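Local coordinates for TIR-like domain-containing protein (Prevotella corporis, PDB 7EBD) that is a bacterial STING protein that holds the ligand C2E in a pocket of its prokaryotic STING domain, at residues L63-K67 against Q68-E72. Sequence-based numbering, arbitrary orientation.
Sequences LFYKK and QGLNE
L70 turns its backbone N-H back onto Y65 O, closing helix 57-67 with a Schellman motif before the chain enters strand 71-75. That bond is 3.3 Å from L70 N to Y65 O and close to straight, 164° at the hydrogen, with the donor lying nearly on the line of the C=O. G69 N makes a weak bond to K66 O, and G69 itself takes the positive phi (67°) that swings the chain off the helix. Q68 N reaches F64 O and Y65 O only weakly. Q68 CG sits over a face of the F64 ring in a CH-pi contact, 3.8 Å from the ring centroid. Beyond CG the Q68 chain bends at chi2, and the amide, with NE2 near F64 CE1, lies with its plane 33° from that of the ring. L70 also touches V87 and Y98, joining the helix end to strands 84-91 and 94-99. At the far end of Y65 the hydroxyl oxygen accepts a hydrogen bond from the backbone N-H of M100, and the Y65 side chain lies about 5 Å from bound C2E. Near the base of the Y65 ring, L70 CD1 comes in obliquely and packs 3.8 Å from Y65 CD1.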
ATOM      1  N   LEU A  63      12.026   1.640  13.897  1.00 43.17           N
ATOM      2  CA  LEU A  63      12.759   1.161  15.063  1.00 41.40           C
ATOM      3  C   LEU A  63      13.238  -0.272  14.863  1.00 34.36           C
ATOM      4  O   LEU A  63      14.385  -0.602  15.187  1.00 38.36           O
ATOM      5  CB  LEU A  63      11.883   1.268  16.310  1.00 42.97           C
ATOM      6  CG  LEU A  63      12.595   1.202  17.662  1.00 35.78           C
ATOM      7  CD1 LEU A  63      13.611   2.329  17.794  1.00 27.49           C
ATOM      8  CD2 LEU A  63      11.581   1.250  18.795  1.00 33.39           C
ATOM      9  N   PHE A  64      12.376  -1.136  14.322  1.00 30.54           N
ATOM     10  CA  PHE A  64      12.769  -2.520  14.078  1.00 31.12           C
ATOM     11  C   PHE A  64      13.878  -2.604  13.038  1.00 37.86           C
ATOM     12  O   PHE A  64      14.810  -3.405  13.176  1.00 33.66           O
ATOM     13  CB  PHE A  64      11.555  -3.338  13.637  1.00 28.02           C
ATOM     14  CG  PHE A  64      11.890  -4.730  13.182  1.00 33.51           C
ATOM     15  CD1 PHE A  64      12.139  -5.733  14.104  1.00 41.85           C
ATOM     16  CD2 PHE A  64      11.944  -5.039  11.833  1.00 31.52           C
ATOM     17  CE1 PHE A  64      12.442  -7.017  13.688  1.00 35.37           C
ATOM     18  CE2 PHE A  64      12.248  -6.322  11.412  1.00 34.71           C
ATOM     19  CZ  PHE A  64      12.496  -7.311  12.341  1.00 29.55           C
ATOM     20  N   TYR A  65      13.796  -1.785  11.987  1.00 40.88           N
ATOM     21  CA  TYR A  65      14.828  -1.804  10.955  1.00 42.68           C
ATOM     22  C   TYR A  65      16.166  -1.326  11.500  1.00 45.77           C
ATOM     23  O   TYR A  65      17.216  -1.884  11.158  1.00 40.02           O
ATOM     24  CB  TYR A  65      14.407  -0.950   9.758  1.00 34.13           C
ATOM     25  CG  TYR A  65      13.134  -1.402   9.075  1.00 30.74           C
ATOM     26  CD1 TYR A  65      12.673  -2.706   9.209  1.00 23.75           C
ATOM     27  CD2 TYR A  65      12.398  -0.525   8.287  1.00 25.21           C
ATOM     28  CE1 TYR A  65      11.513  -3.121   8.584  1.00 24.83           C
ATOM     29  CE2 TYR A  65      11.238  -0.931   7.658  1.00 24.99           C
ATOM     30  CZ  TYR A  65      10.799  -2.229   7.809  1.00 29.97           C
ATOM     31  OH  TYR A  65       9.645  -2.634   7.182  1.00 21.47           O
ATOM     32  N   LYS A  66      16.155  -0.296  12.352  1.00 52.04           N
ATOM     33  CA  LYS A  66      17.418   0.196  12.894  1.00 55.90           C
ATOM     34  C   LYS A  66      17.994  -0.780  13.916  1.00 55.46           C
ATOM     35  O   LYS A  66      19.214  -0.962  13.987  1.00 66.62           O
ATOM     36  CB  LYS A  66      17.220   1.586  13.506  1.00 59.09           C
ATOM     37  CG  LYS A  66      18.503   2.280  13.975  1.00 71.63           C
ATOM     38  CD  LYS A  66      18.862   1.968  15.421  1.00 81.37           C
ATOM     39  CE  LYS A  66      17.989   2.746  16.387  1.00 90.51           C
ATOM     40  NZ  LYS A  66      17.801   2.021  17.674  1.00 93.49           N
ATOM     41  N   LYS A  67      17.134  -1.431  14.704  1.00 50.74           N
ATOM     42  CA  LYS A  67      17.616  -2.385  15.697  1.00 58.39           C
ATOM     43  C   LYS A  67      18.126  -3.676  15.069  1.00 64.03           C
ATOM     44  O   LYS A  67      18.839  -4.433  15.737  1.00 64.31           O
ATOM     45  CB  LYS A  67      16.519  -2.702  16.713  1.00 60.04           C
ATOM     46  CG  LYS A  67      16.160  -1.544  17.633  1.00 59.62           C
ATOM     47  CD  LYS A  67      15.178  -1.987  18.705  1.00 52.10           C
ATOM     48  CE  LYS A  67      14.953  -0.900  19.740  1.00 49.80           C
ATOM     49  NZ  LYS A  67      14.026  -1.351  20.817  1.00 60.55           N
ATOM     50  N   GLN A  68      17.782  -3.948  13.812  1.00 56.90           N
ATOM     51  CA  GLN A  68      18.233  -5.152  13.129  1.00 41.43           C
ATOM     52  C   GLN A  68      19.459  -4.917  12.258  1.00 41.75           C
ATOM     53  O   GLN A  68      19.980  -5.873  11.677  1.00 40.94           O
ATOM     54  CB  GLN A  68      17.099  -5.730  12.275  1.00 46.52           C
ATOM     55  CG  GLN A  68      15.944  -6.316  13.073  1.00 54.78           C
ATOM     56  CD  GLN A  68      16.343  -7.525  13.894  1.00 51.78           C
ATOM     57  OE1 GLN A  68      17.157  -8.341  13.464  1.00 59.67           O
ATOM     58  NE2 GLN A  68      15.766  -7.647  15.084  1.00 47.11           N
ATOM     59  N   GLY A  69      19.931  -3.676  12.153  1.00 35.68           N
ATOM     60  CA  GLY A  69      21.089  -3.369  11.337  1.00 42.19           C
ATOM     61  C   GLY A  69      20.849  -3.552   9.852  1.00 43.50           C
ATOM     62  O   GLY A  69      21.682  -4.131   9.147  1.00 49.57           O
ATOM     63  N   LEU A  70      19.716  -3.061   9.367  1.00 34.45           N
ATOM     64  CA  LEU A  70      19.344  -3.164   7.965  1.00 31.74           C
ATOM     65  C   LEU A  70      19.694  -1.877   7.227  1.00 39.98           C
ATOM     66  O   LEU A  70      19.804  -0.800   7.818  1.00 43.91           O
ATOM     67  CB  LEU A  70      17.848  -3.457   7.819  1.00 20.92           C
ATOM     68  CG  LEU A  70      17.317  -4.673   8.575  1.00 26.48           C
ATOM     69  CD1 LEU A  70      15.808  -4.766   8.433  1.00 27.75           C
ATOM     70  CD2 LEU A  70      17.979  -5.934   8.060  1.00 23.60           C
ATOM     71  N   ASN A  71      19.868  -2.005   5.916  1.00 32.10           N
ATOM     72  CA  ASN A  71      20.160  -0.872   5.056  1.00 38.83           C
ATOM     73  C   ASN A  71      19.133  -0.809   3.933  1.00 30.21           C
ATOM     74  O   ASN A  71      18.521  -1.815   3.558  1.00 24.47           O
ATOM     75  CB  ASN A  71      21.580  -0.949   4.480  1.00 48.67           C
ATOM     76  CG  ASN A  71      21.810  -2.197   3.660  1.00 59.87           C
ATOM     77  OD1 ASN A  71      22.244  -3.226   4.179  1.00 67.91           O
ATOM     78  ND2 ASN A  71      21.526  -2.111   2.367  1.00 55.05           N
ATOM     79  N   GLU A  72      18.956   0.398   3.402  1.00 35.13           N
ATOM     80  CA  GLU A  72      17.932   0.655   2.401  1.00 38.50           C
ATOM     81  C   GLU A  72      18.404   0.191   1.031  1.00 43.45           C
ATOM     82  O   GLU A  72      19.494   0.559   0.585  1.00 49.89           O
ATOM     83  CB  GLU A  72      17.609   2.147   2.369  1.00 46.39           C
ATOM     84  CG  GLU A  72      17.003   2.660   3.663  1.00 51.46           C
ATOM     85  CD  GLU A  72      15.553   2.279   3.835  1.00 60.13           C
ATOM     86  OE1 GLU A  72      15.044   2.419   4.965  1.00 57.63           O
ATOM     87  OE2 GLU A  72      14.927   1.827   2.854  1.00 64.76           O
TER